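Long-range contact in Tat pathway signal sequence domain protein (Parabacteroides merdae, PDB 4Q9A), which probably hydrolyses ester bonds, as a putative GDSL-like lipase of the SGNH hydrolase clan: residues 100-105 against 147-152. Numbering follows the deposited sequence.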
loop_
_atom_site.group_PDB
_atom_site.type_symbol
_atom_site.label_atom_id
_atom_site.label_comp_id
_atom_site.label_asym_id
_atom_site.label_seq_id
_atom_site.Cartn_x
_atom_site.Cartn_y
_atom_site.Cartn_z
ATOM N N SER A 100 5.604 -15.094 9.114
ATOM C CA SER A 100 4.761 -14.209 9.912
ATOM C C SER A 100 3.424 -14.891 10.181
ATOM O O SER A 100 2.793 -15.428 9.258
ATOM C CB SER A 100 4.571 -12.860 9.219
ATOM O OG SER A 100 3.586 -12.086 9.882
ATOM N N ILE A 101 3.013 -14.901 11.457
ATOM C CA ILE A 101 1.774 -15.548 11.873
ATOM C C ILE A 101 0.899 -14.569 12.652
ATOM O O ILE A 101 1.358 -13.951 13.616
ATOM C CB ILE A 101 2.056 -16.854 12.693
ATOM C CG1 ILE A 101 2.909 -17.850 11.869
ATOM C CG2 ILE A 101 0.733 -17.513 13.206
ATOM C CD1 ILE A 101 3.717 -18.797 12.661
ATOM N N LEU A 102 -0.364 -14.451 12.228
ATOM C CA LEU A 102 -1.394 -13.656 12.895
ATOM C C LEU A 102 -2.607 -14.562 13.015
ATOM O O LEU A 102 -3.280 -14.823 12.021
ATOM C CB LEU A 102 -1.710 -12.329 12.152
ATOM C CG LEU A 102 -2.913 -11.509 12.654
ATOM C CD1 LEU A 102 -2.718 -11.027 14.105
ATOM C CD2 LEU A 102 -3.195 -10.337 11.752
ATOM N N ILE A 103 -2.839 -15.095 14.213
ATOM C CA ILE A 103 -3.937 -16.018 14.471
ATOM C C ILE A 103 -4.398 -15.861 15.932
ATOM O O ILE A 103 -3.565 -15.578 16.818
ATOM C CB ILE A 103 -3.507 -17.481 14.099
ATOM C CG1 ILE A 103 -4.695 -18.374 13.727
ATOM C CG2 ILE A 103 -2.558 -18.137 15.089
ATOM C CD1 ILE A 103 -5.137 -18.259 12.250
ATOM N N GLY A 104 -5.712 -16.008 16.154
ATOM C CA GLY A 104 -6.281 -15.911 17.487
ATOM C C GLY A 104 -7.659 -15.313 17.613
ATOM O O GLY A 104 -8.390 -15.659 18.547
ATOM N N VAL A 105 -8.021 -14.387 16.721
ATOM C CA VAL A 105 -9.320 -13.723 16.813
ATOM C C VAL A 105 -10.463 -14.734 16.568
ATOM O O VAL A 105 -11.463 -14.697 17.285
ATOM C CB VAL A 105 -9.414 -12.468 15.907
ATOM C CG1 VAL A 105 -9.552 -12.825 14.425
ATOM C CG2 VAL A 105 -10.532 -11.534 16.361
ATOM N N GLU A 147 0.255 -9.935 17.417
ATOM C CA GLU A 147 -0.741 -9.876 18.485
ATOM C C GLU A 147 -2.167 -9.872 17.896
ATOM O O GLU A 147 -2.498 -8.942 17.140
ATOM C CB GLU A 147 -0.525 -8.623 19.385
ATOM C CG GLU A 147 -1.368 -8.605 20.650
ATOM C CD GLU A 147 -1.209 -7.401 21.559
ATOM O OE1 GLU A 147 -0.971 -6.283 21.045
ATOM O OE2 GLU A 147 -1.357 -7.571 22.790
ATOM N N PRO A 148 -3.036 -10.858 18.267
ATOM C CA PRO A 148 -4.454 -10.789 17.837
ATOM C C PRO A 148 -5.111 -9.564 18.503
ATOM O O PRO A 148 -4.703 -9.194 19.614
ATOM C CB PRO A 148 -5.038 -12.119 18.305
ATOM C CG PRO A 148 -4.167 -12.550 19.418
ATOM C CD PRO A 148 -2.802 -11.985 19.192
ATOM N N PHE A 149 -6.049 -8.880 17.816
ATOM C CA PHE A 149 -6.598 -7.611 18.307
ATOM C C PHE A 149 -8.075 -7.381 17.989
ATOM O O PHE A 149 -8.645 -8.063 17.137
ATOM C CB PHE A 149 -5.801 -6.448 17.651
ATOM C CG PHE A 149 -5.847 -6.484 16.131
ATOM C CD1 PHE A 149 -6.888 -5.877 15.434
ATOM C CD2 PHE A 149 -4.896 -7.194 15.405
ATOM C CE1 PHE A 149 -6.977 -5.986 14.042
ATOM C CE2 PHE A 149 -4.977 -7.288 14.016
ATOM C CZ PHE A 149 -6.017 -6.681 13.342
ATOM N N THR A 150 -8.646 -6.312 18.585
ATOM C CA THR A 150 -10.014 -5.822 18.366
ATOM C C THR A 150 -10.126 -4.319 18.627
ATOM O O THR A 150 -9.445 -3.776 19.507
ATOM C CB THR A 150 -11.061 -6.517 19.261
ATOM O OG1 THR A 150 -10.746 -6.254 20.633
ATOM C CG2 THR A 150 -11.226 -8.014 18.979
ATOM N N LEU A 151 -11.057 -3.675 17.910
ATOM C CA LEU A 151 -11.447 -2.291 18.088
ATOM C C LEU A 151 -12.867 -2.344 18.735
ATOM O O LEU A 151 -13.823 -2.809 18.110
ATOM C CB LEU A 151 -11.370 -1.543 16.751
ATOM C CG LEU A 151 -9.930 -1.282 16.216
ATOM C CD1 LEU A 151 -9.441 -2.420 15.272
ATOM C CD2 LEU A 151 -9.848 0.061 15.502
ATOM N N ARG A 152 -12.944 -2.001 20.043
ATOM C CA ARG A 152 -14.125 -2.076 20.906
ATOM C C ARG A 152 -15.397 -1.452 20.303
ATOM O O ARG A 152 -16.510 -1.975 20.521
ATOM C CB ARG A 152 -13.837 -1.419 22.260
ATOM C CG ARG A 152 -12.930 -2.246 23.157
ATOM C CD ARG A 152 -13.023 -1.852 24.620
ATOM N NE ARG A 152 -12.156 -2.684 25.463
ATOM C CZ ARG A 152 -12.423 -3.014 26.724
ATOM N NH1 ARG A 152 -13.541 -2.593 27.308
ATOM N NH2 ARG A 152 -11.579 -3.776 27.409
#
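L102 meets the 147-152 loop with both branches of its fork. With CG anti to the backbone N (chi1 172°), the fork extends to the loop. CD1 sits 3.7 Å from the backbone O of E147 and also reaches P148 CA. CD2 comes to the edge of the F149 ring, near the ring plane, with CE2 4.2 Å away. The L102 and F149 side chains cross at about a right angle. The backbone O of E147 also lies at the ring edge, in its plane.

The P148 ring packs against the backbone of I103 to V105. Its CB lies 4.1 Å from G104 CA, and its CG is 4.0 Å from I103 O. G104 has a positive phi (146°) and brings its CA against the P148 ring. Further along, V105 CG2 approaches F149 O at 4.0 Å. No hydrogen bond joins the two segments.

Y123 OH bonds I103 O, F191 stacks on F149, and E147 OE1 accepts from Q188 N. V105 also touches D27, next to the phosphoserine S28.

Here loops leave the C-terminal ends of neighbouring parallel strands 98-102 and 142-146, as in the alpha/beta/alpha sandwich of SGNH hydrolases. The GVND sequence beginning at G104 matches the family's GxND block.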